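Local coordinates for potential RNA-dependent RNA polymerase (Human picobirnavirus, PDB 5I62), which copies RNA from an RNA template, serving both transcription and replication of a double-stranded RNA viral genome, at residues A[102-107]-A[378-383]; A[162-167]-A[301-306]; A[180-185]-A[202-207]. All blocks are in the same frame, centred on the assembly; numbering follows the deposited sequence.

Contact 1 of 3, residues A[102-107]-A[378-383]; sequences DQVPFD and SRHGLD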
ATOM      1  N   ASP A 102      -7.308 -22.317 -10.560  1.00 22.28           N
ATOM      2  CA  ASP A 102      -7.369 -22.379 -12.020  1.00 23.64           C
ATOM      3  C   ASP A 102      -7.003 -21.020 -12.606  1.00 24.34           C
ATOM      4  O   ASP A 102      -7.517 -19.990 -12.169  1.00 23.25           O
ATOM      5  CB  ASP A 102      -8.770 -22.780 -12.482  1.00 21.21           C
ATOM      6  CG  ASP A 102      -9.217 -24.134 -11.938  1.00 27.77           C
ATOM      7  OD1 ASP A 102      -8.351 -25.005 -11.685  1.00 27.74           O
ATOM      8  OD2 ASP A 102     -10.437 -24.326 -11.752  1.00 28.36           O
ATOM      9  N   GLN A 103      -6.100 -21.017 -13.585  1.00 22.48           N
ATOM     10  CA  GLN A 103      -5.588 -19.759 -14.120  1.00 22.77           C
ATOM     11  C   GLN A 103      -5.299 -19.909 -15.606  1.00 24.47           C
ATOM     12  O   GLN A 103      -4.481 -20.742 -16.007  1.00 24.03           O
ATOM     13  CB  GLN A 103      -4.337 -19.311 -13.345  1.00 22.25           C
ATOM     14  CG  GLN A 103      -3.303 -20.400 -13.178  1.00 23.64           C
ATOM     15  CD  GLN A 103      -2.239 -20.073 -12.144  1.00 19.06           C
ATOM     16  OE1 GLN A 103      -1.137 -19.629 -12.493  1.00 17.58           O
ATOM     17  NE2 GLN A 103      -2.553 -20.327 -10.865  1.00 17.75           N
ATOM     18  N   VAL A 104      -5.973 -19.106 -16.422  1.00 20.13           N
ATOM     19  CA  VAL A 104      -5.787 -19.141 -17.871  1.00 24.32           C
ATOM     20  C   VAL A 104      -4.782 -18.080 -18.304  1.00 21.15           C
ATOM     21  O   VAL A 104      -4.584 -17.079 -17.606  1.00 19.58           O
ATOM     22  CB  VAL A 104      -7.124 -18.972 -18.619  1.00 24.66           C
ATOM     23  CG1 VAL A 104      -8.177 -19.951 -18.090  1.00 25.01           C
ATOM     24  CG2 VAL A 104      -7.613 -17.538 -18.517  1.00 22.33           C
ATOM     25  N   PRO A 105      -4.122 -18.265 -19.444  1.00 23.41           N
ATOM     26  CA  PRO A 105      -3.144 -17.273 -19.917  1.00 23.75           C
ATOM     27  C   PRO A 105      -3.809 -15.945 -20.240  1.00 23.38           C
ATOM     28  O   PRO A 105      -5.016 -15.868 -20.483  1.00 22.24           O
ATOM     29  CB  PRO A 105      -2.562 -17.916 -21.186  1.00 25.81           C
ATOM     30  CG  PRO A 105      -2.777 -19.407 -20.995  1.00 26.37           C
ATOM     31  CD  PRO A 105      -4.081 -19.523 -20.220  1.00 26.01           C
ATOM     32  N   PHE A 106      -2.996 -14.891 -20.249  1.00 19.94           N
ATOM     33  CA  PHE A 106      -3.462 -13.553 -20.588  1.00 23.20           C
ATOM     34  C   PHE A 106      -3.540 -13.391 -22.102  1.00 22.62           C
ATOM     35  O   PHE A 106      -2.748 -13.976 -22.843  1.00 22.79           O
ATOM     36  CB  PHE A 106      -2.517 -12.489 -20.027  1.00 19.80           C
ATOM     37  CG  PHE A 106      -2.695 -12.201 -18.556  1.00 19.57           C
ATOM     38  CD1 PHE A 106      -2.449 -13.179 -17.593  1.00 21.13           C
ATOM     39  CD2 PHE A 106      -3.041 -10.927 -18.139  1.00 17.46           C
ATOM     40  CE1 PHE A 106      -2.580 -12.888 -16.230  1.00 18.83           C
ATOM     41  CE2 PHE A 106      -3.167 -10.625 -16.795  1.00 21.32           C
ATOM     42  CZ  PHE A 106      -2.933 -11.608 -15.831  1.00 19.26           C
ATOM     43  N   ASP A 107      -4.499 -12.577 -22.558  1.00 22.74           N
ATOM     44  CA  ASP A 107      -4.578 -12.243 -23.982  1.00 21.25           C
ATOM     45  C   ASP A 107      -3.328 -11.495 -24.428  1.00 23.18           C
ATOM     46  O   ASP A 107      -2.987 -10.449 -23.873  1.00 21.61           O
ATOM     47  CB  ASP A 107      -5.818 -11.396 -24.271  1.00 23.30           C
ATOM     48  CG  ASP A 107      -6.140 -11.317 -25.766  1.00 29.27           C
ATOM     49  OD1 ASP A 107      -5.218 -11.423 -26.601  1.00 26.34           O
ATOM     50  OD2 ASP A 107      -7.327 -11.175 -26.106  1.00 32.29           O
ATOM     51  N   SER A 378     -11.025 -12.727 -13.092  1.00 17.35           N
ATOM     52  CA  SER A 378     -10.958 -13.869 -12.181  1.00 19.49           C
ATOM     53  C   SER A 378     -10.443 -15.129 -12.864  1.00 19.74           C
ATOM     54  O   SER A 378      -9.863 -15.999 -12.203  1.00 22.70           O
ATOM     55  CB  SER A 378     -12.326 -14.134 -11.567  1.00 24.04           C
ATOM     56  OG  SER A 378     -12.703 -13.058 -10.729  1.00 31.03           O
ATOM     57  N   ARG A 379     -10.644 -15.254 -14.172  1.00 17.65           N
ATOM     58  CA  ARG A 379     -10.187 -16.439 -14.890  1.00 22.98           C
ATOM     59  C   ARG A 379      -8.677 -16.630 -14.802  1.00 19.02           C
ATOM     60  O   ARG A 379      -8.181 -17.721 -15.088  1.00 16.10           O
ATOM     61  CB  ARG A 379     -10.614 -16.358 -16.355  1.00 17.98           C
ATOM     62  CG  ARG A 379      -9.994 -15.191 -17.071  1.00 18.75           C
ATOM     63  CD  ARG A 379     -10.507 -15.083 -18.496  1.00 23.87           C
ATOM     64  NE  ARG A 379     -10.414 -13.728 -19.029  1.00 20.32           N
ATOM     65  CZ  ARG A 379     -10.668 -13.415 -20.299  1.00 31.14           C
ATOM     66  NH1 ARG A 379     -11.010 -14.378 -21.149  1.00 22.47           N
ATOM     67  NH2 ARG A 379     -10.588 -12.147 -20.721  1.00 21.17           N
ATOM     68  N   HIS A 380      -7.935 -15.600 -14.425  1.00 17.62           N
ATOM     69  CA  HIS A 380      -6.497 -15.733 -14.243  1.00 18.26           C
ATOM     70  C   HIS A 380      -6.131 -16.209 -12.837  1.00 19.72           C
ATOM     71  O   HIS A 380      -4.972 -16.084 -12.435  1.00 19.78           O
ATOM     72  CB  HIS A 380      -5.820 -14.405 -14.560  1.00 18.24           C
ATOM     73  CG  HIS A 380      -6.136 -13.906 -15.932  1.00 17.67           C
ATOM     74  ND1 HIS A 380      -5.757 -14.584 -17.067  1.00 19.36           N
ATOM     75  CD2 HIS A 380      -6.849 -12.832 -16.353  1.00 20.26           C
ATOM     76  CE1 HIS A 380      -6.191 -13.932 -18.133  1.00 19.81           C
ATOM     77  NE2 HIS A 380      -6.855 -12.864 -17.727  1.00 19.03           N
ATOM     78  N   GLY A 381      -7.084 -16.774 -12.106  1.00 19.36           N
ATOM     79  CA  GLY A 381      -6.817 -17.243 -10.760  1.00 21.08           C
ATOM     80  C   GLY A 381      -6.930 -16.180  -9.696  1.00 22.56           C
ATOM     81  O   GLY A 381      -6.381 -16.359  -8.606  1.00 20.68           O
ATOM     82  N   LEU A 382      -7.627 -15.081  -9.975  1.00 19.49           N
ATOM     83  CA  LEU A 382      -7.789 -13.992  -9.026  1.00 20.92           C
ATOM     84  C   LEU A 382      -9.163 -14.063  -8.374  1.00 22.06           C
ATOM     85  O   LEU A 382     -10.132 -14.532  -8.971  1.00 24.92           O
ATOM     86  CB  LEU A 382      -7.579 -12.642  -9.711  1.00 18.54           C
ATOM     87  CG  LEU A 382      -6.232 -12.604 -10.433  1.00 21.73           C
ATOM     88  CD1 LEU A 382      -6.152 -11.392 -11.360  1.00 21.20           C
ATOM     89  CD2 LEU A 382      -5.079 -12.602  -9.373  1.00 16.27           C
ATOM     90  N   ASP A 383      -9.238 -13.593  -7.139  1.00 21.50           N
ATOM     91  CA  ASP A 383     -10.443 -13.689  -6.333  1.00 22.21           C
ATOM     92  C   ASP A 383     -11.074 -12.314  -6.201  1.00 26.08           C
ATOM     93  O   ASP A 383     -10.385 -11.340  -5.888  1.00 20.71           O
ATOM     94  CB  ASP A 383     -10.127 -14.268  -4.955  1.00 25.36           C
ATOM     95  CG  ASP A 383     -11.363 -14.774  -4.235  1.00 32.22           C
ATOM     96  OD1 ASP A 383     -12.282 -15.292  -4.908  1.00 42.06           O
ATOM     97  OD2 ASP A 383     -11.406 -14.665  -2.991  1.00 41.09           O
TER
HETATM   98  O   HOH W   1      -9.795 -19.255 -11.191  1.00 33.42           O
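Gln103 and His380 bring the two loops together at a CA-to-CA distance of 4.1 Å, and alongside them Val104 N gives a hydrogen bond of 2.9 Å to Arg379 O. Gln103 CA adds a CA-H...O contact to the same carbonyl. At Gly381 phi is 85°, where a CB would jam against the preceding carbonyl and sit tight against Gln103 CB, so glycine fits; Asp102 O comes within 3.2 Å of Gly381 CA. A water lies 2.6 Å from Asp102 O.

His380 carries most of the rest. Its CG stands beside the backbone N, anti to the carbonyl carbon (chi1 -56°), which directs it toward segment 102-107. ND1 donates to Val104 O at 2.8 Å; the oxygen lies in the imidazole plane, while the ring nitrogen approaches from above the carbonyl plane. At the same ring edge, Pro105 O sits 3.3 Å from His380 CE1. Phe106 stacks face to face with the imidazole, centroids 3.9 Å apart and planes 18° from parallel, the overlap shifted toward the ring rims. Arg379 CG lies over the centre of the opposite face, and its aliphatic chain crosses Val104 at about a right angle, with CG 3.6 Å from Val104 CG2.

Beyond the two loops, His380 NE2 is hydrogen-bonded to Glu341 of helix 327-345, while Phe106 also packs on helix 271-284. The buried imidazole therefore has both nitrogens engaged, a carbonyl at one and a carboxylate at the other. With its two faces covered as well, the ring is fixed in tilt and rotation, and the nearby Glu341 may favour its protonated form.

Contact 2 of 3, residues A[162-167]-A[301-306]; sequences VYMDGR and KYAIPL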
ATOM      1  N   VAL A 162      22.133 -11.842  -5.185  1.00 16.73           N
ATOM      2  CA  VAL A 162      21.077 -12.680  -4.625  1.00 15.66           C
ATOM      3  C   VAL A 162      20.453 -13.512  -5.739  1.00 18.21           C
ATOM      4  O   VAL A 162      20.323 -13.041  -6.872  1.00 18.30           O
ATOM      5  CB  VAL A 162      20.001 -11.842  -3.878  1.00 18.26           C
ATOM      6  CG1 VAL A 162      20.623 -11.009  -2.744  1.00 13.64           C
ATOM      7  CG2 VAL A 162      19.240 -10.921  -4.850  1.00 11.99           C
ATOM      8  N   TYR A 163      20.082 -14.753  -5.423  1.00 16.68           N
ATOM      9  CA  TYR A 163      19.435 -15.613  -6.407  1.00 19.75           C
ATOM     10  C   TYR A 163      18.850 -16.817  -5.696  1.00 20.83           C
ATOM     11  O   TYR A 163      19.282 -17.164  -4.595  1.00 20.06           O
ATOM     12  CB  TYR A 163      20.406 -16.064  -7.515  1.00 20.81           C
ATOM     13  CG  TYR A 163      21.641 -16.799  -7.018  1.00 25.29           C
ATOM     14  CD1 TYR A 163      22.808 -16.101  -6.720  1.00 22.51           C
ATOM     15  CD2 TYR A 163      21.649 -18.183  -6.859  1.00 22.45           C
ATOM     16  CE1 TYR A 163      23.954 -16.760  -6.283  1.00 24.67           C
ATOM     17  CE2 TYR A 163      22.784 -18.849  -6.412  1.00 23.43           C
ATOM     18  CZ  TYR A 163      23.932 -18.128  -6.128  1.00 25.92           C
ATOM     19  OH  TYR A 163      25.064 -18.783  -5.690  1.00 31.87           O
ATOM     20  N   MET A 164      17.855 -17.442  -6.336  1.00 16.53           N
ATOM     21  CA  MET A 164      17.287 -18.684  -5.838  1.00 18.50           C
ATOM     22  C   MET A 164      18.140 -19.862  -6.281  1.00 20.82           C
ATOM     23  O   MET A 164      18.600 -19.923  -7.422  1.00 21.04           O
ATOM     24  CB  MET A 164      15.851 -18.866  -6.323  1.00 20.86           C
ATOM     25  CG  MET A 164      14.894 -17.743  -5.874  1.00 24.15           C
ATOM     26  SD  MET A 164      14.704 -17.616  -4.067  1.00 20.37           S
ATOM     27  CE  MET A 164      14.154 -19.263  -3.633  1.00 17.33           C
ATOM     28  N   ASP A 165      18.360 -20.800  -5.363  1.00 20.41           N
ATOM     29  CA  ASP A 165      19.042 -22.059  -5.657  1.00 20.83           C
ATOM     30  C   ASP A 165      18.111 -23.152  -5.157  1.00 21.60           C
ATOM     31  O   ASP A 165      18.144 -23.512  -3.983  1.00 20.68           O
ATOM     32  CB  ASP A 165      20.405 -22.131  -5.007  1.00 25.99           C
ATOM     33  CG  ASP A 165      21.159 -23.407  -5.369  1.00 34.57           C
ATOM     34  OD1 ASP A 165      20.578 -24.299  -6.024  1.00 32.19           O
ATOM     35  OD2 ASP A 165      22.331 -23.527  -4.979  1.00 33.16           O
ATOM     36  N   GLY A 166      17.267 -23.667  -6.049  1.00 23.13           N
ATOM     37  CA  GLY A 166      16.173 -24.506  -5.588  1.00 24.46           C
ATOM     38  C   GLY A 166      15.281 -23.688  -4.679  1.00 22.73           C
ATOM     39  O   GLY A 166      14.933 -22.548  -4.979  1.00 21.66           O
ATOM     40  N   ARG A 167      14.950 -24.236  -3.521  1.00 22.57           N
ATOM     41  CA  ARG A 167      14.053 -23.517  -2.630  1.00 21.66           C
ATOM     42  C   ARG A 167      14.767 -22.488  -1.749  1.00 17.57           C
ATOM     43  O   ARG A 167      14.098 -21.804  -0.979  1.00 16.09           O
ATOM     44  CB  ARG A 167      13.279 -24.514  -1.772  1.00 22.72           C
ATOM     45  CG  ARG A 167      14.121 -25.167  -0.693  1.00 26.48           C
ATOM     46  CD  ARG A 167      13.409 -26.360  -0.070  1.00 30.42           C
ATOM     47  NE  ARG A 167      14.105 -26.761   1.146  1.00 38.09           N
ATOM     48  CZ  ARG A 167      13.507 -27.164   2.260  1.00 33.90           C
ATOM     49  NH1 ARG A 167      12.182 -27.230   2.320  1.00 39.06           N
ATOM     50  NH2 ARG A 167      14.241 -27.493   3.314  1.00 39.27           N
ATOM     51  N   LYS A 301      10.892 -12.499  -5.090  1.00 15.25           N
ATOM     52  CA  LYS A 301       9.756 -12.044  -4.298  1.00 14.69           C
ATOM     53  C   LYS A 301       8.606 -13.048  -4.318  1.00 16.27           C
ATOM     54  O   LYS A 301       7.728 -12.980  -3.448  1.00 16.69           O
ATOM     55  CB  LYS A 301       9.287 -10.673  -4.786  1.00 18.59           C
ATOM     56  CG  LYS A 301       8.666 -10.719  -6.212  1.00 17.23           C
ATOM     57  CD  LYS A 301       8.214  -9.342  -6.713  1.00 17.86           C
ATOM     58  CE  LYS A 301       9.363  -8.552  -7.343  1.00 18.76           C
ATOM     59  NZ  LYS A 301       9.726  -9.056  -8.707  1.00 18.58           N
ATOM     60  N   TYR A 302       8.595 -13.976  -5.284  1.00 14.91           N
ATOM     61  CA  TYR A 302       7.568 -15.007  -5.399  1.00 14.03           C
ATOM     62  C   TYR A 302       8.010 -16.363  -4.860  1.00 16.82           C
ATOM     63  O   TYR A 302       7.236 -17.326  -4.922  1.00 15.08           O
ATOM     64  CB  TYR A 302       7.140 -15.153  -6.866  1.00 17.64           C
ATOM     65  CG  TYR A 302       6.687 -13.833  -7.461  1.00 15.93           C
ATOM     66  CD1 TYR A 302       5.536 -13.218  -6.999  1.00 17.01           C
ATOM     67  CD2 TYR A 302       7.430 -13.189  -8.456  1.00 16.10           C
ATOM     68  CE1 TYR A 302       5.115 -11.991  -7.513  1.00 17.46           C
ATOM     69  CE2 TYR A 302       7.008 -11.958  -8.982  1.00 16.77           C
ATOM     70  CZ  TYR A 302       5.847 -11.373  -8.494  1.00 15.80           C
ATOM     71  OH  TYR A 302       5.382 -10.166  -8.983  1.00 18.65           O
ATOM     72  N   ALA A 303       9.238 -16.471  -4.349  1.00 15.37           N
ATOM     73  CA  ALA A 303       9.754 -17.755  -3.888  1.00 14.83           C
ATOM     74  C   ALA A 303      10.589 -17.678  -2.612  1.00 14.96           C
ATOM     75  O   ALA A 303      11.026 -18.725  -2.130  1.00 18.19           O
ATOM     76  CB  ALA A 303      10.592 -18.418  -4.994  1.00 16.92           C
ATOM     77  N   ILE A 304      10.829 -16.492  -2.062  1.00 13.93           N
ATOM     78  CA  ILE A 304      11.772 -16.359  -0.935  1.00 14.90           C
ATOM     79  C   ILE A 304      11.236 -17.111   0.277  1.00 15.28           C
ATOM     80  O   ILE A 304      10.012 -17.105   0.515  1.00 15.08           O
ATOM     81  CB  ILE A 304      12.017 -14.870  -0.609  1.00 14.37           C
ATOM     82  CG1 ILE A 304      13.198 -14.689   0.371  1.00 12.95           C
ATOM     83  CG2 ILE A 304      10.738 -14.199  -0.084  1.00 13.28           C
ATOM     84  CD1 ILE A 304      13.621 -13.243   0.527  1.00 15.62           C
ATOM     85  N   PRO A 305      12.076 -17.827   1.041  1.00 15.22           N
ATOM     86  CA  PRO A 305      11.580 -18.484   2.254  1.00 16.99           C
ATOM     87  C   PRO A 305      11.046 -17.453   3.237  1.00 15.71           C
ATOM     88  O   PRO A 305      11.353 -16.265   3.150  1.00 16.31           O
ATOM     89  CB  PRO A 305      12.823 -19.207   2.809  1.00 16.73           C
ATOM     90  CG  PRO A 305      13.725 -19.389   1.589  1.00 15.33           C
ATOM     91  CD  PRO A 305      13.502 -18.140   0.787  1.00 15.26           C
ATOM     92  N   LEU A 306      10.233 -17.925   4.180  1.00 14.63           N
ATOM     93  CA  LEU A 306       9.631 -17.080   5.209  1.00 13.35           C
ATOM     94  C   LEU A 306      10.018 -17.563   6.598  1.00 14.02           C
ATOM     95  O   LEU A 306       9.658 -18.677   6.986  1.00 14.14           O
ATOM     96  CB  LEU A 306       8.109 -17.082   5.092  1.00 17.00           C
ATOM     97  CG  LEU A 306       7.369 -16.261   6.142  1.00 14.74           C
ATOM     98  CD1 LEU A 306       7.677 -14.748   6.023  1.00 13.53           C
ATOM     99  CD2 LEU A 306       5.868 -16.522   6.022  1.00 18.02           C
TER
HETATM  100  O   HOH W   2      11.343 -21.418  -1.391  1.00 17.80           O
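Met164 reaches across from the end of its strand and lays its terminal methyl over Ala303, with Met164 CE 3.9 Å from Ala303 CB. The same CE lies 3.5 Å from Ala303 O, so the methyl straddles the side chain and the carbonyl of one residue. Two bends in succession put it there, chi2 -62° folding the chain at SD and chi3 -57° turning CE. Ala303 points its CB back toward the strand.

Further along, the backbone of Arg167 takes over. Its O sits 3.5 Å from Pro305 CG, meeting the proline ring through a methylene. Beside these touches a water bridges the segments, donating one proton to Arg167 O and the other to Ala303 O, each at 2.8 Å. Polar contact between the segments thus goes through this water, which serves two carbonyls that could not bond each other. Gly166 and Arg167 have the backbone angles of a type II' beta turn, and that turn swings Arg167 O round to the loop. The arginine side chain leads elsewhere, to a cation-pi contact with Tyr315.

Met164 and Arg167 lie at the hairpin between strands 160-165 and 168-173. Cys169 of the paired strand 168-173 also touches Met164, and Val162 leans on helix 208-228. The loop on the other side is tied by Lys301 to Asp330 of helix 327-345 and runs on into strand 306-309, where Leu306 meets helix 89-97.

Contact 3 of 3, residues A[180-185]-A[202-207]; sequences GAAVLG and VVWMFP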
ATOM      1  N   GLY A 180      18.902 -16.414   2.581  1.00 18.82           N
ATOM      2  CA  GLY A 180      17.944 -15.329   2.760  1.00 14.51           C
ATOM      3  C   GLY A 180      16.557 -15.833   3.143  1.00 18.10           C
ATOM      4  O   GLY A 180      16.097 -16.878   2.682  1.00 16.63           O
ATOM      5  N   ALA A 181      15.883 -15.063   3.997  1.00 18.67           N
ATOM      6  CA  ALA A 181      14.488 -15.318   4.314  1.00 16.99           C
ATOM      7  C   ALA A 181      13.798 -14.003   4.650  1.00 18.51           C
ATOM      8  O   ALA A 181      14.344 -13.178   5.389  1.00 18.37           O
ATOM      9  CB  ALA A 181      14.349 -16.310   5.479  1.00 14.46           C
ATOM     10  N   ALA A 182      12.586 -13.825   4.125  1.00 14.30           N
ATOM     11  CA  ALA A 182      11.728 -12.767   4.632  1.00 16.09           C
ATOM     12  C   ALA A 182      11.392 -13.056   6.090  1.00 14.50           C
ATOM     13  O   ALA A 182      11.374 -14.206   6.530  1.00 16.49           O
ATOM     14  CB  ALA A 182      10.435 -12.653   3.819  1.00 14.97           C
ATOM     15  N   VAL A 183      11.126 -12.007   6.842  1.00 14.99           N
ATOM     16  CA  VAL A 183      10.676 -12.146   8.222  1.00 16.05           C
ATOM     17  C   VAL A 183       9.205 -11.773   8.288  1.00 16.01           C
ATOM     18  O   VAL A 183       8.794 -10.753   7.726  1.00 15.75           O
ATOM     19  CB  VAL A 183      11.518 -11.272   9.167  1.00 16.40           C
ATOM     20  CG1 VAL A 183      10.855 -11.163  10.535  1.00 15.77           C
ATOM     21  CG2 VAL A 183      12.942 -11.849   9.291  1.00 14.25           C
ATOM     22  N   LEU A 184       8.413 -12.593   8.992  1.00 18.01           N
ATOM     23  CA  LEU A 184       6.979 -12.348   9.141  1.00 16.30           C
ATOM     24  C   LEU A 184       6.754 -11.079   9.950  1.00 18.82           C
ATOM     25  O   LEU A 184       7.087 -11.029  11.141  1.00 18.78           O
ATOM     26  CB  LEU A 184       6.286 -13.528   9.812  1.00 16.25           C
ATOM     27  CG  LEU A 184       4.766 -13.346  10.002  1.00 17.59           C
ATOM     28  CD1 LEU A 184       4.027 -13.295   8.659  1.00 16.96           C
ATOM     29  CD2 LEU A 184       4.154 -14.417  10.896  1.00 14.95           C
ATOM     30  N   GLY A 185       6.195 -10.056   9.302  1.00 16.00           N
ATOM     31  CA  GLY A 185       5.774  -8.837   9.951  1.00 16.22           C
ATOM     32  C   GLY A 185       4.255  -8.689   9.972  1.00 18.86           C
ATOM     33  O   GLY A 185       3.499  -9.546   9.516  1.00 17.57           O
ATOM     34  N   VAL A 202      -0.400  -9.363   6.723  1.00 19.60           N
ATOM     35  CA  VAL A 202       0.909  -9.993   6.696  1.00 20.11           C
ATOM     36  C   VAL A 202       1.865  -9.079   5.946  1.00 24.82           C
ATOM     37  O   VAL A 202       1.540  -8.587   4.860  1.00 22.95           O
ATOM     38  CB  VAL A 202       0.842 -11.382   6.042  1.00 23.47           C
ATOM     39  CG1 VAL A 202       2.238 -11.925   5.809  1.00 20.73           C
ATOM     40  CG2 VAL A 202       0.027 -12.337   6.891  1.00 20.42           C
ATOM     41  N   VAL A 203       3.029  -8.818   6.541  1.00 19.18           N
ATOM     42  CA  VAL A 203       4.109  -8.101   5.878  1.00 18.28           C
ATOM     43  C   VAL A 203       5.267  -9.070   5.681  1.00 20.74           C
ATOM     44  O   VAL A 203       5.672  -9.750   6.629  1.00 21.44           O
ATOM     45  CB  VAL A 203       4.571  -6.868   6.681  1.00 21.71           C
ATOM     46  CG1 VAL A 203       5.701  -6.147   5.936  1.00 19.22           C
ATOM     47  CG2 VAL A 203       3.410  -5.928   6.913  1.00 24.11           C
ATOM     48  N   TRP A 204       5.788  -9.133   4.458  1.00 15.50           N
ATOM     49  CA  TRP A 204       7.013  -9.864   4.159  1.00 15.14           C
ATOM     50  C   TRP A 204       8.177  -8.880   4.265  1.00 18.41           C
ATOM     51  O   TRP A 204       8.405  -8.073   3.365  1.00 16.77           O
ATOM     52  CB  TRP A 204       6.946 -10.504   2.776  1.00 16.76           C
ATOM     53  CG  TRP A 204       5.943 -11.619   2.651  1.00 14.80           C
ATOM     54  CD1 TRP A 204       4.583 -11.531   2.784  1.00 16.22           C
ATOM     55  CD2 TRP A 204       6.232 -12.997   2.395  1.00 15.77           C
ATOM     56  NE1 TRP A 204       4.009 -12.772   2.609  1.00 15.21           N
ATOM     57  CE2 TRP A 204       5.001 -13.690   2.385  1.00 14.76           C
ATOM     58  CE3 TRP A 204       7.415 -13.715   2.183  1.00 13.37           C
ATOM     59  CZ2 TRP A 204       4.920 -15.061   2.160  1.00 15.72           C
ATOM     60  CZ3 TRP A 204       7.333 -15.073   1.954  1.00 13.51           C
ATOM     61  CH2 TRP A 204       6.093 -15.738   1.956  1.00 15.48           C
ATOM     62  N   MET A 205       8.909  -8.929   5.378  1.00 16.72           N
ATOM     63  CA  MET A 205      10.024  -8.005   5.608  1.00 17.81           C
ATOM     64  C   MET A 205      11.260  -8.608   4.944  1.00 15.26           C
ATOM     65  O   MET A 205      11.811  -9.599   5.421  1.00 15.82           O
ATOM     66  CB  MET A 205      10.232  -7.777   7.104  1.00 16.72           C
ATOM     67  CG  MET A 205       9.088  -7.026   7.776  1.00 19.79           C
ATOM     68  SD  MET A 205       9.293  -7.024   9.580  1.00 29.70           S
ATOM     69  CE  MET A 205       7.896  -6.046  10.047  1.00 19.88           C
ATOM     70  N   PHE A 206      11.676  -8.024   3.817  1.00 15.33           N
ATOM     71  CA  PHE A 206      12.672  -8.621   2.936  1.00 17.95           C
ATOM     72  C   PHE A 206      14.087  -8.330   3.417  1.00 16.36           C
ATOM     73  O   PHE A 206      14.330  -7.298   4.031  1.00 15.80           O
ATOM     74  CB  PHE A 206      12.523  -8.084   1.515  1.00 15.98           C
ATOM     75  CG  PHE A 206      11.608  -8.893   0.645  1.00 18.33           C
ATOM     76  CD1 PHE A 206      10.332  -9.208   1.067  1.00 20.88           C
ATOM     77  CD2 PHE A 206      12.024  -9.338  -0.593  1.00 20.37           C
ATOM     78  CE1 PHE A 206       9.470  -9.942   0.268  1.00 19.81           C
ATOM     79  CE2 PHE A 206      11.168 -10.077  -1.408  1.00 21.89           C
ATOM     80  CZ  PHE A 206       9.888 -10.382  -0.966  1.00 18.65           C
ATOM     81  N   PRO A 207      15.035  -9.219   3.105  1.00 17.28           N
ATOM     82  CA  PRO A 207      16.452  -8.907   3.326  1.00 17.07           C
ATOM     83  C   PRO A 207      16.855  -7.660   2.560  1.00 18.00           C
ATOM     84  O   PRO A 207      16.465  -7.466   1.407  1.00 16.17           O
ATOM     85  CB  PRO A 207      17.187 -10.146   2.787  1.00 13.46           C
ATOM     86  CG  PRO A 207      16.165 -11.240   2.785  1.00 17.74           C
ATOM     87  CD  PRO A 207      14.856 -10.538   2.466  1.00 13.63           C
TER
HETATM   88  O   HOH W   3      14.346 -10.558   5.860  1.00 14.82           O
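Met205 and Gly185 meet on one face of an antiparallel strand pair: the methionine chain, extended beyond CG (chi2 171°, chi3 178°), reaches past Val183 O to bring Met205 CE within 3.5 Å of Gly185 CA. With hydrogen in place of a side chain, Gly185 gives that methyl room. Val183 and Val203 share this face, Val183 directly paired with Met205. On the other face lie Leu184 and Trp204. Leu184 crosses Val202 at about a right angle, CD1 to CG1 3.6 Å, while Ala182 CB comes obliquely to the indole, 3.6 Å from Trp204 CE3.

Two reciprocal pairs of hydrogen bonds hold the ladder, Val183 with Met205 and Gly185 with Val203. In one of them Val203 N stands above the carbonyl plane of Gly185. Where the strands part, a water donates to both Ala181 O and Met205 O.

These strands form a hairpin that probably corresponds to polymerase motif F of the fingers. Helix 17-28 packs on Val183 and Met205, helix 89-97 on Leu184 and Trp204, and strand 306-309 runs parallel to 176-189, bonded through Ala182 and Leu184.

In the fold
Contacts 2 and 3 are neighbours on one mixed sheet, their centres 12 Å apart. Pro305 O of contact 2 lies 2.9 Å from Ala182 N of contact 3, a probable hydrogen bond, and Ile304 CD1 packs on Pro207 CD at 3.6 Å. Contact 1 stands apart: its centre is 24 Å from that of contact 2 and 27 Å from that of contact 3, without touching either. It probably borders the palm, where Asp383 is bonded through its backbone to Ser263, close after strand 257-261 of the four-stranded sheet that, as in related polymerases, carries the catalytic motifs. Helix 327-345 reaches both regions, through Glu341 at contact 1 and Asp330 at contact 2.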